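Local coordinates for protein ParA (Salmonella enterica subsp. enterica serovar Newport str. SL317, PDB 3EZF) that probably binds and hydrolyses ATP to drive plasmid partition, and takes part in ADP-dependent transcriptional regulation of its partition system, at residues A133-V138 / R386-V391; Q140-H145 / A390-I395; A180-L185 / S217-L222. All blocks are in the same frame, centred on the assembly; numbering follows the deposited sequence.

Contact 1 of 3, residues A133-V138 / R386-V391. With SO4 (sulfate ion), chain E; SO4 (sulfate ion), chain G.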
# COMPACT_ATOMS: atom_id res chain seq x y z
N ALA A 133 -3.62 2.18 -19.42
CA ALA A 133 -3.66 1.23 -20.51
C ALA A 133 -5.04 1.26 -21.16
O ALA A 133 -5.16 1.27 -22.39
CB ALA A 133 -3.35 -0.16 -20.00
N HIS A 134 -6.08 1.26 -20.34
CA HIS A 134 -7.45 1.30 -20.84
C HIS A 134 -7.75 2.57 -21.62
O HIS A 134 -8.37 2.51 -22.67
CB HIS A 134 -8.45 1.14 -19.70
CG HIS A 134 -8.64 -0.29 -19.28
ND1 HIS A 134 -9.39 -0.66 -18.18
CD2 HIS A 134 -8.18 -1.44 -19.83
CE1 HIS A 134 -9.39 -1.97 -18.08
NE2 HIS A 134 -8.67 -2.47 -19.07
N ALA A 135 -7.29 3.71 -21.09
CA ALA A 135 -7.46 5.02 -21.73
C ALA A 135 -6.78 5.03 -23.09
O ALA A 135 -7.44 5.23 -24.12
CB ALA A 135 -6.86 6.12 -20.84
N LEU A 136 -5.47 4.83 -23.09
CA LEU A 136 -4.70 4.81 -24.33
C LEU A 136 -5.40 3.97 -25.40
O LEU A 136 -5.45 4.34 -26.57
CB LEU A 136 -3.29 4.25 -24.05
CG LEU A 136 -2.36 5.15 -23.20
CD1 LEU A 136 -1.07 4.44 -22.83
CD2 LEU A 136 -2.06 6.39 -24.00
N ARG A 137 -5.99 2.85 -24.98
CA ARG A 137 -6.66 1.93 -25.89
C ARG A 137 -7.89 2.48 -26.58
O ARG A 137 -7.98 2.48 -27.80
CB ARG A 137 -7.03 0.64 -25.14
CG ARG A 137 -6.87 -0.61 -25.96
CD ARG A 137 -7.96 -0.79 -27.00
NE ARG A 137 -7.48 -1.51 -28.19
CZ ARG A 137 -8.19 -2.38 -28.88
NH1 ARG A 137 -9.43 -2.68 -28.51
NH2 ARG A 137 -7.68 -2.93 -29.97
N VAL A 138 -8.85 2.94 -25.79
CA VAL A 138 -10.09 3.42 -26.35
C VAL A 138 -10.10 4.90 -26.68
O VAL A 138 -11.14 5.43 -27.05
CB VAL A 138 -11.26 3.15 -25.39
CG1 VAL A 138 -11.21 1.70 -24.92
CG2 VAL A 138 -11.19 4.09 -24.21
N ARG A 386 -7.14 14.33 -22.21
CA ARG A 386 -6.01 15.14 -22.65
C ARG A 386 -4.71 14.69 -21.99
O ARG A 386 -3.62 14.89 -22.53
CB ARG A 386 -6.27 16.62 -22.35
CG ARG A 386 -6.96 16.86 -21.02
CD ARG A 386 -7.75 18.15 -21.07
NE ARG A 386 -8.65 18.17 -22.22
CZ ARG A 386 -9.47 19.17 -22.52
NH1 ARG A 386 -9.52 20.25 -21.74
NH2 ARG A 386 -10.24 19.10 -23.60
N PHE A 387 -4.83 14.07 -20.81
CA PHE A 387 -3.66 13.57 -20.10
C PHE A 387 -3.10 12.38 -20.86
O PHE A 387 -1.89 12.29 -21.09
CB PHE A 387 -4.03 13.13 -18.70
CG PHE A 387 -2.94 12.36 -18.02
CD1 PHE A 387 -1.78 13.01 -17.59
CD2 PHE A 387 -3.03 10.98 -17.88
CE1 PHE A 387 -0.74 12.29 -17.03
CE2 PHE A 387 -1.99 10.25 -17.32
CZ PHE A 387 -0.84 10.91 -16.89
N THR A 388 -3.98 11.45 -21.22
CA THR A 388 -3.60 10.27 -21.97
C THR A 388 -2.89 10.72 -23.25
O THR A 388 -1.73 10.36 -23.49
CB THR A 388 -4.84 9.45 -22.35
OG1 THR A 388 -5.57 9.13 -21.16
CG2 THR A 388 -4.44 8.16 -23.04
N LYS A 389 -3.58 11.52 -24.06
CA LYS A 389 -3.02 12.03 -25.30
C LYS A 389 -1.62 12.59 -25.03
O LYS A 389 -0.69 12.37 -25.81
CB LYS A 389 -3.92 13.14 -25.86
CG LYS A 389 -3.42 13.78 -27.16
CD LYS A 389 -3.76 12.91 -28.37
CE LYS A 389 -3.07 13.42 -29.63
NZ LYS A 389 -3.42 14.84 -29.94
N ALA A 390 -1.48 13.30 -23.91
CA ALA A 390 -0.21 13.90 -23.49
C ALA A 390 0.88 12.84 -23.31
O ALA A 390 2.00 12.97 -23.82
CB ALA A 390 -0.41 14.67 -22.20
N VAL A 391 0.55 11.80 -22.57
CA VAL A 391 1.49 10.71 -22.33
C VAL A 391 1.81 10.03 -23.66
O VAL A 391 2.98 9.77 -23.95
CB VAL A 391 0.87 9.68 -21.36
CG1 VAL A 391 1.91 8.68 -20.93
CG2 VAL A 391 0.29 10.39 -20.15
S SO4 E . -1.73 13.98 -33.18
O1 SO4 E . -1.62 13.53 -34.58
O2 SO4 E . -0.86 15.15 -32.98
O3 SO4 E . -1.31 12.90 -32.28
O4 SO4 E . -3.13 14.34 -32.90
S SO4 G . -7.36 -6.88 -29.84
O1 SO4 G . -7.76 -7.96 -30.76
O2 SO4 G . -6.14 -6.23 -30.34
O3 SO4 G . -7.11 -7.45 -28.50
O4 SO4 G . -8.45 -5.90 -29.75
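Thr-388 spreads its two branches over neighbouring residues of the helix across from it: the hydroxyl sits against Ala-135, the methyl against Leu-136. One torsion does both jobs. With chi1 at -56°, CG2 lies anti to the backbone N and reaches across, while OG1 lies beside the backbone N, anti to the carbonyl carbon, 3.3 Å from Ala-135 CB. Leu-136 approaches at a slant, and its CG lies 3.7 Å from Thr-388 CG2; its CD2 is modelled too near that methyl for the spacing to be trusted. The nearest CA pair is Leu-136 and Thr-388, 6.0 Å apart, and the small Ala-135 is consistent with a close approach. Helix 129-138, the one that follows the nucleotide-binding P-loop in this ATPase fold, is thereby covered on one flank by the C-terminal helix 378-400, while Leu-136 also packs on Ile-149 of the central sheet. Arg-137 and Lys-389 both leave away from the partner helix, though Arg-137 stays buried. Lys-389 NZ donates to O4 of sulfate E at 3.0 Å, and Arg-137 NH2 makes a weak, bent bond to O4 of sulfate G, besides its salt bridge to Asp-146. What meets across the helices is a methyl, a leucine side chain and the alanine CB, a join of van der Waals contact; the threonine hydroxyl's weak bond goes to Ala-384 O of its own helix.

Contact 2 of 3, residues Q140-H145 / A390-I395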
# COMPACT_ATOMS: atom_id res chain seq x y z
N GLN A 140 -10.05 8.60 -28.21
CA GLN A 140 -10.70 9.14 -29.41
C GLN A 140 -9.77 9.11 -30.62
O GLN A 140 -10.01 8.39 -31.59
CB GLN A 140 -11.12 10.59 -29.15
CG GLN A 140 -12.26 10.75 -28.16
CD GLN A 140 -13.61 10.55 -28.81
OE1 GLN A 140 -13.86 9.53 -29.43
NE2 GLN A 140 -14.48 11.54 -28.67
N ASP A 141 -8.70 9.91 -30.55
CA ASP A 141 -7.74 10.01 -31.64
C ASP A 141 -6.61 9.02 -31.55
O ASP A 141 -5.52 9.29 -32.06
CB ASP A 141 -7.12 11.40 -31.71
CG ASP A 141 -7.74 12.37 -30.76
OD1 ASP A 141 -8.99 12.46 -30.76
OD2 ASP A 141 -6.97 13.03 -30.03
N LEU A 142 -6.84 7.88 -30.90
CA LEU A 142 -5.78 6.89 -30.78
C LEU A 142 -6.25 5.56 -31.29
O LEU A 142 -5.43 4.67 -31.49
CB LEU A 142 -5.32 6.77 -29.33
CG LEU A 142 -4.09 7.56 -28.84
CD1 LEU A 142 -4.13 9.00 -29.28
CD2 LEU A 142 -4.02 7.47 -27.32
N LEU A 143 -7.56 5.43 -31.52
CA LEU A 143 -8.15 4.19 -32.03
C LEU A 143 -7.50 3.76 -33.35
O LEU A 143 -7.37 2.57 -33.63
CB LEU A 143 -9.66 4.34 -32.24
CG LEU A 143 -10.59 4.61 -31.05
CD1 LEU A 143 -12.02 4.66 -31.55
CD2 LEU A 143 -10.47 3.54 -30.01
N ARG A 144 -7.09 4.73 -34.14
CA ARG A 144 -6.43 4.46 -35.42
C ARG A 144 -5.13 3.70 -35.22
O ARG A 144 -4.53 3.24 -36.19
CB ARG A 144 -6.10 5.78 -36.10
CG ARG A 144 -5.41 6.75 -35.16
CD ARG A 144 -4.70 7.83 -35.92
NE ARG A 144 -3.65 7.26 -36.75
CZ ARG A 144 -2.79 7.99 -37.46
NH1 ARG A 144 -2.88 9.32 -37.42
NH2 ARG A 144 -1.86 7.38 -38.19
N HIS A 145 -4.69 3.59 -33.97
CA HIS A 145 -3.45 2.89 -33.67
C HIS A 145 -3.66 1.41 -33.36
O HIS A 145 -2.72 0.64 -33.41
CB HIS A 145 -2.73 3.54 -32.49
CG HIS A 145 -2.32 4.96 -32.73
ND1 HIS A 145 -1.50 5.34 -33.77
CD2 HIS A 145 -2.62 6.10 -32.06
CE1 HIS A 145 -1.32 6.65 -33.74
NE2 HIS A 145 -1.98 7.13 -32.71
N ALA A 390 -1.48 13.30 -23.91
CA ALA A 390 -0.21 13.90 -23.49
C ALA A 390 0.88 12.84 -23.31
O ALA A 390 2.00 12.97 -23.82
CB ALA A 390 -0.41 14.67 -22.20
N VAL A 391 0.55 11.80 -22.57
CA VAL A 391 1.49 10.71 -22.33
C VAL A 391 1.81 10.03 -23.66
O VAL A 391 2.98 9.77 -23.95
CB VAL A 391 0.87 9.68 -21.36
CG1 VAL A 391 1.91 8.68 -20.93
CG2 VAL A 391 0.29 10.39 -20.15
N PHE A 392 0.79 9.76 -24.46
CA PHE A 392 0.99 9.11 -25.74
C PHE A 392 1.93 9.87 -26.68
O PHE A 392 2.78 9.28 -27.33
CB PHE A 392 -0.35 8.87 -26.43
CG PHE A 392 -0.21 8.10 -27.72
CD1 PHE A 392 0.12 8.75 -28.91
CD2 PHE A 392 -0.34 6.71 -27.72
CE1 PHE A 392 0.34 8.03 -30.08
CE2 PHE A 392 -0.13 5.98 -28.89
CZ PHE A 392 0.21 6.65 -30.08
N ASP A 393 1.78 11.19 -26.74
CA ASP A 393 2.62 11.99 -27.62
C ASP A 393 4.07 12.06 -27.14
O ASP A 393 4.99 12.09 -27.96
CB ASP A 393 2.02 13.40 -27.78
CG ASP A 393 0.67 13.36 -28.45
OD1 ASP A 393 0.59 12.87 -29.60
OD2 ASP A 393 -0.32 13.82 -27.83
N ARG A 394 4.28 12.06 -25.82
CA ARG A 394 5.63 12.08 -25.27
C ARG A 394 6.39 10.86 -25.75
O ARG A 394 7.53 10.97 -26.22
CB ARG A 394 5.61 12.05 -23.75
CG ARG A 394 5.70 13.39 -23.09
CD ARG A 394 6.99 14.12 -23.45
NE ARG A 394 7.17 15.30 -22.61
CZ ARG A 394 6.22 16.22 -22.38
NH1 ARG A 394 5.01 16.10 -22.93
NH2 ARG A 394 6.48 17.24 -21.59
N ILE A 395 5.75 9.70 -25.63
CA ILE A 395 6.35 8.45 -26.07
C ILE A 395 6.79 8.59 -27.52
O ILE A 395 7.96 8.37 -27.82
CB ILE A 395 5.37 7.25 -25.98
CG1 ILE A 395 5.31 6.73 -24.55
CG2 ILE A 395 5.84 6.11 -26.88
CD1 ILE A 395 4.67 7.66 -23.60
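Phe-392 projects from the C-terminal helix into the loop 140-145, where Leu-142 and His-145 receive it. Its CG stands anti to the backbone N (chi1 -176°), which carries the ring away from its own helix and across to the loop. Starting at the root, Phe-392 CB lies 4.0 Å from Leu-142 CD2, and the same methyl goes on to touch CG and then CD2 of the ring, the last at 3.8 Å. Leu-142 runs past the phenylalanine in the opposite direction, setting its CG over the ring face in a CH-pi contact, 4.1 Å from the centroid and only 14° off the normal. The loop that holds these residues belongs to the beta-alpha-beta crossover of the P-loop NTPase fold: it leads from helix 129-138 into strand 149-153 of the parallel sheet, so Phe-392 ties the C-terminal helix to the far end of that crossover. Farther along the ring, CE2 comes near His-145 CD2, and CE1 lies 3.6 Å from His-145 NE2. The outermost atom, CZ, rides over one face of the imidazole, 3.5 Å from NE2 and displaced toward its rim. The two rings are tilted by 22° with centroids 4.7 Å apart, a slid pair with little overlap. The imidazole is sandwiched, since Arg-144 CG covers its other face, and Leu-142 CB meets its edge in plane. Behind this first layer, the backbone of His-145 hydrogen-bonds with Tyr-104, and Phe-392 also rests on Leu-147. A sulfate, probably from the crystallisation liquor, lies about 6 Å from the Phe-392 side chain.

Contact 3 of 3, residues A180-L185 / S217-L222. Unlike the reference sequence in segment 180-185: Asn-184 (reference Asp). Unlike the reference sequence in segment 217-222: Arg-220 (reference Glu), Glu-221 (reference Asp).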
# COMPACT_ATOMS: atom_id res chain seq x y z
N ALA A 180 5.53 -17.04 -13.41
CA ALA A 180 5.79 -17.26 -14.84
C ALA A 180 7.27 -17.10 -15.17
O ALA A 180 7.81 -17.85 -15.97
CB ALA A 180 4.98 -16.31 -15.66
N MET A 181 7.93 -16.14 -14.53
CA MET A 181 9.35 -15.93 -14.79
C MET A 181 10.19 -17.12 -14.37
O MET A 181 11.16 -17.48 -15.02
CB MET A 181 9.84 -14.70 -14.04
CG MET A 181 9.18 -13.41 -14.42
SD MET A 181 9.60 -12.06 -13.21
CE MET A 181 11.17 -11.64 -13.82
N LEU A 182 9.83 -17.72 -13.24
CA LEU A 182 10.57 -18.85 -12.72
C LEU A 182 10.31 -20.16 -13.48
O LEU A 182 11.17 -21.04 -13.52
CB LEU A 182 10.26 -19.04 -11.23
CG LEU A 182 10.80 -17.95 -10.29
CD1 LEU A 182 10.35 -18.20 -8.84
CD2 LEU A 182 12.32 -17.93 -10.38
N ASN A 183 9.14 -20.27 -14.10
CA ASN A 183 8.79 -21.49 -14.82
C ASN A 183 9.28 -21.60 -16.26
O ASN A 183 8.85 -22.49 -16.99
CB ASN A 183 7.28 -21.71 -14.79
CG ASN A 183 6.73 -21.74 -13.39
OD1 ASN A 183 7.36 -22.28 -12.49
ND2 ASN A 183 5.55 -21.16 -13.20
N ASN A 184 10.18 -20.71 -16.67
CA ASN A 184 10.71 -20.75 -18.03
C ASN A 184 9.64 -21.19 -19.05
O ASN A 184 9.85 -22.13 -19.82
CB ASN A 184 11.89 -21.72 -18.07
CG ASN A 184 12.83 -21.44 -19.22
OD1 ASN A 184 12.46 -20.81 -20.20
ND2 ASN A 184 14.06 -21.92 -19.10
N LEU A 185 8.48 -20.52 -19.03
CA LEU A 185 7.38 -20.83 -19.95
C LEU A 185 7.72 -20.45 -21.38
O LEU A 185 8.72 -19.78 -21.64
CB LEU A 185 6.12 -20.09 -19.54
CG LEU A 185 5.67 -20.31 -18.10
CD1 LEU A 185 4.28 -19.69 -17.92
CD2 LEU A 185 5.65 -21.79 -17.78
N SER A 217 11.37 -12.55 -1.37
CA SER A 217 12.22 -12.76 -0.20
C SER A 217 13.21 -13.91 -0.35
O SER A 217 14.07 -14.09 0.51
CB SER A 217 11.35 -13.03 1.03
OG SER A 217 10.40 -12.00 1.21
N GLN A 218 13.09 -14.66 -1.44
CA GLN A 218 13.94 -15.81 -1.66
C GLN A 218 14.30 -15.92 -3.13
O GLN A 218 14.74 -16.97 -3.61
CB GLN A 218 13.18 -17.04 -1.18
CG GLN A 218 13.93 -18.35 -1.26
CD GLN A 218 13.13 -19.47 -0.61
OE1 GLN A 218 11.90 -19.56 -0.78
NE2 GLN A 218 13.82 -20.32 0.16
N TRP A 219 14.15 -14.80 -3.84
CA TRP A 219 14.43 -14.75 -5.27
C TRP A 219 15.74 -15.37 -5.74
O TRP A 219 15.71 -16.33 -6.51
CB TRP A 219 14.33 -13.29 -5.77
CG TRP A 219 14.37 -13.20 -7.28
CD1 TRP A 219 15.42 -12.76 -8.04
CD2 TRP A 219 13.35 -13.60 -8.21
NE1 TRP A 219 15.12 -12.87 -9.38
CE2 TRP A 219 13.85 -13.38 -9.51
CE3 TRP A 219 12.06 -14.12 -8.07
CZ2 TRP A 219 13.12 -13.67 -10.66
CZ3 TRP A 219 11.32 -14.41 -9.21
CH2 TRP A 219 11.85 -14.18 -10.49
N ARG A 220 16.89 -14.84 -5.30
CA ARG A 220 18.17 -15.38 -5.77
C ARG A 220 18.27 -16.88 -5.65
O ARG A 220 18.61 -17.60 -6.57
CB ARG A 220 19.37 -14.75 -5.04
CG ARG A 220 20.69 -15.29 -5.57
CD ARG A 220 21.87 -14.36 -5.31
NE ARG A 220 22.50 -14.58 -4.02
CZ ARG A 220 23.14 -15.70 -3.66
NH1 ARG A 220 23.23 -16.72 -4.51
NH2 ARG A 220 23.70 -15.80 -2.45
N GLU A 221 18.00 -17.33 -4.44
CA GLU A 221 17.98 -18.72 -4.07
C GLU A 221 17.21 -19.58 -5.14
O GLU A 221 17.71 -20.60 -5.67
CB GLU A 221 17.28 -18.74 -2.69
CG GLU A 221 18.18 -18.52 -1.32
CD GLU A 221 18.44 -16.95 -0.87
OE1 GLU A 221 18.53 -15.84 -1.56
OE2 GLU A 221 18.64 -16.89 0.34
N LEU A 222 15.96 -19.17 -5.41
CA LEU A 222 15.08 -19.85 -6.38
C LEU A 222 15.61 -19.79 -7.81
O LEU A 222 15.44 -20.73 -8.58
CB LEU A 222 13.68 -19.23 -6.38
CG LEU A 222 12.80 -19.56 -5.18
CD1 LEU A 222 11.56 -18.70 -5.18
CD2 LEU A 222 12.44 -21.03 -5.23
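Leu-182 and Trp-219 carry most of this contact, the leucine lying across the outer corner of the indole. Leu-182 CG comes within 3.7 Å of Trp-219 CZ3, and its CD2 branch makes an off-centre CH-pi contact, 4.2 Å from the centroid of the six-membered ring and 29° from its normal. The other branch, CD1, turns aside to meet Leu-222 CD1 at 3.9 Å, the two leucines crossing at about a right angle. Met-181 takes the rim of the same indole corner: its CB lies near the ring plane, 4.1 Å from Trp-219 CH2, while SD stands 5.2 Å from the six-membered ring centroid, at 58° to the normal. That is an oblique Met-aromatic contact.

In the order of the chain, helix 177-182 belongs to the connection between strands 149-153 and 203-206 of the parallel sheet, and helix 219-226 to the connection between strands 203-206 and 250-254. Here the last turn of helix 177-182 meets the first turn of helix 219-226, with Gln-218 in the N-cap position, and two successive crossovers of the P-loop NTPase fold are joined through their side chains. Trp-219 CG anti to the backbone N (chi1 -170°), together with the turn at chi2, brings the six-membered ring to helix 177-182.

A second shell fixes these groups. Trp-219 NE1 hydrogen-bonds to Gln-232 O, pinning the ring at the polar edge, and Pro-261 and Asn-265 pack against the indole. Met-181 is backed by Ile-235, Leu-236 and Ile-240 of helix 235-241, and Val-215 touches both Leu-182 and Leu-222. Farther out, Ser-217 packs on His-258 of the second subunit.

Contacts 1 and 2 are neighbours on the C-terminal helix 378-400: they share Ala-390 and Val-391, their centres are about 6 Å apart, and they touch where Leu-142 CD2 packs 3.5 Å from Leu-136 O. Together they fasten that helix to helix 129-138 and then to the loop leaving it. Contact 3 stands about 33 Å and 35 Å, centre to centre, from contacts 1 and 2, across the chain's centre from contact 2; in sequence both its segments fall between the first and second segments of contacts 1 and 2. Helix 129-138 of contact 1 follows the P-loop, where residues 120-127 are not modelled, and the sulfate held by Lys-389 is the one near Phe-392 of contact 2.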